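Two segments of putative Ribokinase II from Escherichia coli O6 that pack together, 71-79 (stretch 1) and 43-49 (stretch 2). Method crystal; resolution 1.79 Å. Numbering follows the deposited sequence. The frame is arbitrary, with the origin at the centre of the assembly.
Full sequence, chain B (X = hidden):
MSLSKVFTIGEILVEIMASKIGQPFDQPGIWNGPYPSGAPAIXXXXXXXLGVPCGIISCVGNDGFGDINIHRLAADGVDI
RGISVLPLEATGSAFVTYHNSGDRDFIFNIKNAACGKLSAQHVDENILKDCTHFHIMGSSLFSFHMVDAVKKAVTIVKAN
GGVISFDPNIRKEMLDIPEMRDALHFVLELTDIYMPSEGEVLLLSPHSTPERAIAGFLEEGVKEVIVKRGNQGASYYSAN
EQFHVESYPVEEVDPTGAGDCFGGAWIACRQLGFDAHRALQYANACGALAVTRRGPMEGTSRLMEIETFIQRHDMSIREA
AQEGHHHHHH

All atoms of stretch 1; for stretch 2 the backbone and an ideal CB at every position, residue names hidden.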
# COMPACT_ATOMS: atom_id res chain seq x y z
N HIS B 71 5.27 2.06 -18.36
CA HIS B 71 5.69 3.11 -19.29
C HIS B 71 7.21 3.26 -19.34
O HIS B 71 7.80 3.35 -20.42
CB HIS B 71 5.08 4.46 -18.88
CG HIS B 71 3.59 4.52 -19.05
ND1 HIS B 71 2.84 5.55 -18.54
CD2 HIS B 71 2.73 3.69 -19.66
CE1 HIS B 71 1.56 5.35 -18.83
NE2 HIS B 71 1.47 4.23 -19.51
N ARG B 72 7.84 3.29 -18.17
CA ARG B 72 9.29 3.42 -18.07
C ARG B 72 9.99 2.24 -18.75
O ARG B 72 10.87 2.44 -19.58
CB ARG B 72 9.72 3.50 -16.61
CG ARG B 72 11.21 3.23 -16.39
CD ARG B 72 12.07 4.31 -17.03
NE ARG B 72 12.35 5.39 -16.09
CZ ARG B 72 13.43 5.46 -15.32
NH1 ARG B 72 14.35 4.51 -15.37
NH2 ARG B 72 13.58 6.47 -14.48
N LEU B 73 9.61 1.03 -18.38
CA LEU B 73 10.21 -0.17 -18.96
C LEU B 73 9.99 -0.26 -20.47
O LEU B 73 10.92 -0.59 -21.22
CB LEU B 73 9.64 -1.42 -18.27
CG LEU B 73 10.44 -2.08 -17.14
CD1 LEU B 73 11.49 -1.15 -16.59
CD2 LEU B 73 9.50 -2.54 -16.06
N ALA B 74 8.78 0.03 -20.92
CA ALA B 74 8.49 -0.03 -22.35
C ALA B 74 9.31 1.01 -23.10
O ALA B 74 9.92 0.72 -24.13
CB ALA B 74 7.01 0.20 -22.60
N ALA B 75 9.34 2.23 -22.56
CA ALA B 75 10.09 3.32 -23.18
C ALA B 75 11.58 3.00 -23.26
O ALA B 75 12.26 3.42 -24.19
CB ALA B 75 9.86 4.62 -22.41
N ASP B 76 12.09 2.26 -22.28
CA ASP B 76 13.50 1.91 -22.28
C ASP B 76 13.82 0.73 -23.19
O ASP B 76 14.99 0.37 -23.36
CB ASP B 76 13.99 1.64 -20.85
CG ASP B 76 14.19 2.92 -20.06
OD1 ASP B 76 14.24 4.01 -20.67
OD2 ASP B 76 14.33 2.85 -18.82
N GLY B 77 12.79 0.15 -23.79
CA GLY B 77 13.00 -0.95 -24.72
C GLY B 77 12.70 -2.34 -24.22
O GLY B 77 12.94 -3.32 -24.94
N VAL B 78 12.19 -2.46 -23.00
CA VAL B 78 11.87 -3.77 -22.45
C VAL B 78 10.58 -4.35 -23.02
O VAL B 78 9.64 -3.62 -23.31
CB VAL B 78 11.71 -3.72 -20.91
CG1 VAL B 78 11.39 -5.10 -20.38
CG2 VAL B 78 12.97 -3.17 -20.27
N ASP B 79 10.56 -5.66 -23.21
CA ASP B 79 9.37 -6.35 -23.71
C ASP B 79 8.50 -6.49 -22.46
O ASP B 79 8.83 -7.24 -21.54
CB ASP B 79 9.74 -7.73 -24.25
CG ASP B 79 8.53 -8.52 -24.73
OD1 ASP B 79 7.38 -8.10 -24.46
OD2 ASP B 79 8.73 -9.57 -25.37
N UNK B 43 16.98 -4.47 -12.50
CA UNK B 43 17.92 -5.35 -13.19
C UNK B 43 17.66 -5.30 -14.69
O UNK B 43 18.56 -5.02 -15.49
CB UNK B 43 17.81 -6.79 -12.67
N UNK B 44 16.41 -5.56 -15.06
CA UNK B 44 16.03 -5.58 -16.47
C UNK B 44 16.15 -4.23 -17.15
O UNK B 44 16.41 -4.16 -18.35
CB UNK B 44 14.59 -6.09 -16.61
N UNK B 45 15.96 -3.14 -16.40
CA UNK B 45 16.08 -1.82 -17.01
C UNK B 45 17.55 -1.60 -17.38
O UNK B 45 17.86 -0.99 -18.41
CB UNK B 45 15.57 -0.72 -16.07
N UNK B 46 18.46 -2.09 -16.55
CA UNK B 46 19.88 -1.92 -16.83
C UNK B 46 20.24 -2.76 -18.06
O UNK B 46 21.02 -2.34 -18.90
CB UNK B 46 20.73 -2.32 -15.62
N UNK B 47 19.64 -3.95 -18.17
CA UNK B 47 19.90 -4.79 -19.32
C UNK B 47 19.49 -4.11 -20.61
O UNK B 47 20.26 -4.06 -21.56
CB UNK B 47 19.17 -6.13 -19.18
N UNK B 48 18.27 -3.57 -20.66
CA UNK B 48 17.80 -2.92 -21.88
C UNK B 48 18.55 -1.62 -22.18
O UNK B 48 18.66 -1.23 -23.33
CB UNK B 48 16.30 -2.64 -21.77
N UNK B 49 19.06 -0.96 -21.15
CA UNK B 49 19.79 0.28 -21.39
C UNK B 49 21.14 -0.01 -22.02
O UNK B 49 21.75 0.88 -22.60
CB UNK B 49 19.97 1.06 -20.09

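Stretch 2 is helical, and its axis runs at 25° to that of helix 71-75, pointing broadly the same way. Past Ala75 the partner chain turns through Asp76 and Gly77 into Val78, so the helix meets both the last helical turn and the bend beyond it.

At position 43 the ideal CB has nothing of stretch 1 within 5.5 Å, so the contact sets no preference. The residue is Phe43, whose ring takes no part here.

Position 44 points its CB toward stretch 1, 5.0 Å from Val78 CG2, with Leu73 nearby. An apolar side chain of medium size, such as leucine, isoleucine, valine or methionine, would suit. It is Ile44: its CG2 lies 4.1 Å from Val78 CG2 and 4.3 Å from Leu73 CG, so one methyl touches both.

Position 45 sends its CB sideways, 4.1 Å from Leu73 CD1, 4.7 Å from Asp76 OD2 and 5.4 Å from Arg72 NH1. The surroundings are mixed. The carboxylate of Asp76 would favour a donor, such as serine, threonine or asparagine, whereas the guanidinium of Arg72 would favour an acid. The residue is Asp45, with chi1 t. Its OD2 forms a salt bridge with Arg72 NH1 at 3.5 Å, lying at the edge of the guanidinium near its plane. Its OD1 comes within 2.5 Å of Asp76 OD2, a separation at which one of the acids probably holds a proton. Arg72 NH1 also makes a long salt bridge to Asp76 OD2, at 3.8 Å, and so brings positive charge to both acids.

Positions 46 and 47 have no atom of stretch 1 within 5.5 Å of their ideal CB atoms, and many residues would serve. They are Gln46 and Val47, neither of which touches stretch 1.

Position 48 points toward the turn, its CB 3.6 Å from Asp76 O and 3.7 Å from Val78 CG2. A compact side chain fits, ideally one with both a donor and a methyl; serine, threonine, alanine or valine could be considered. It is Thr48, with chi1 t. OG1 donates a hydrogen bond to Asp76 O at 2.8 Å, while CG2 packs 3.6 Å from Val78 CG2. Gly77 belongs to the Schellman motif that ends the partner helix; an ideal CB there would lie 2.8 Å from Thr48 OG1, a clash that glycine avoids.

Position 49 again has no neighbour within 5.5 Å of its ideal CB, so a long or polar side chain is as acceptable as a small one. It is Arg49, whose guanidinium finds a partner elsewhere in the structure.

Stretch 2, residues 43-49: FIDQVTR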
# COMPACT_ATOMS: atom_id res chain seq x y z
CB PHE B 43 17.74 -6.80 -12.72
CG PHE B 43 18.49 -7.83 -13.55
CD1 PHE B 43 19.82 -8.13 -13.26
CD2 PHE B 43 17.87 -8.48 -14.61
CE1 PHE B 43 20.52 -9.08 -14.02
CE2 PHE B 43 18.55 -9.43 -15.37
CZ PHE B 43 19.88 -9.73 -15.08
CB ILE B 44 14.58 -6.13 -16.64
CG1 ILE B 44 14.50 -6.93 -17.94
CG2 ILE B 44 13.56 -5.01 -16.63
CD1 ILE B 44 15.37 -8.16 -17.93
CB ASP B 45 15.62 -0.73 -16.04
CG ASP B 45 15.43 0.61 -16.73
OD1 ASP B 45 14.65 0.66 -17.71
OD2 ASP B 45 16.04 1.60 -16.30
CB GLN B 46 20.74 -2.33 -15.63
CG GLN B 46 22.26 -2.17 -15.83
CD GLN B 46 22.63 -0.78 -16.33
OE1 GLN B 46 22.71 -0.53 -17.54
NE2 GLN B 46 22.85 0.13 -15.40
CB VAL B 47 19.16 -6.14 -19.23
CG1 VAL B 47 19.28 -6.87 -20.54
CG2 VAL B 47 19.72 -6.98 -18.09
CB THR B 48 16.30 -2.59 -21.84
OG1 THR B 48 15.87 -2.24 -23.15
CG2 THR B 48 16.01 -1.40 -20.89
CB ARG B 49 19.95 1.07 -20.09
CG ARG B 49 18.63 1.59 -19.56
CD ARG B 49 18.84 2.93 -18.91
NE ARG B 49 19.16 3.95 -19.89
CZ ARG B 49 19.79 5.09 -19.60
NH1 ARG B 49 20.17 5.33 -18.36
NH2 ARG B 49 20.02 5.98 -20.55
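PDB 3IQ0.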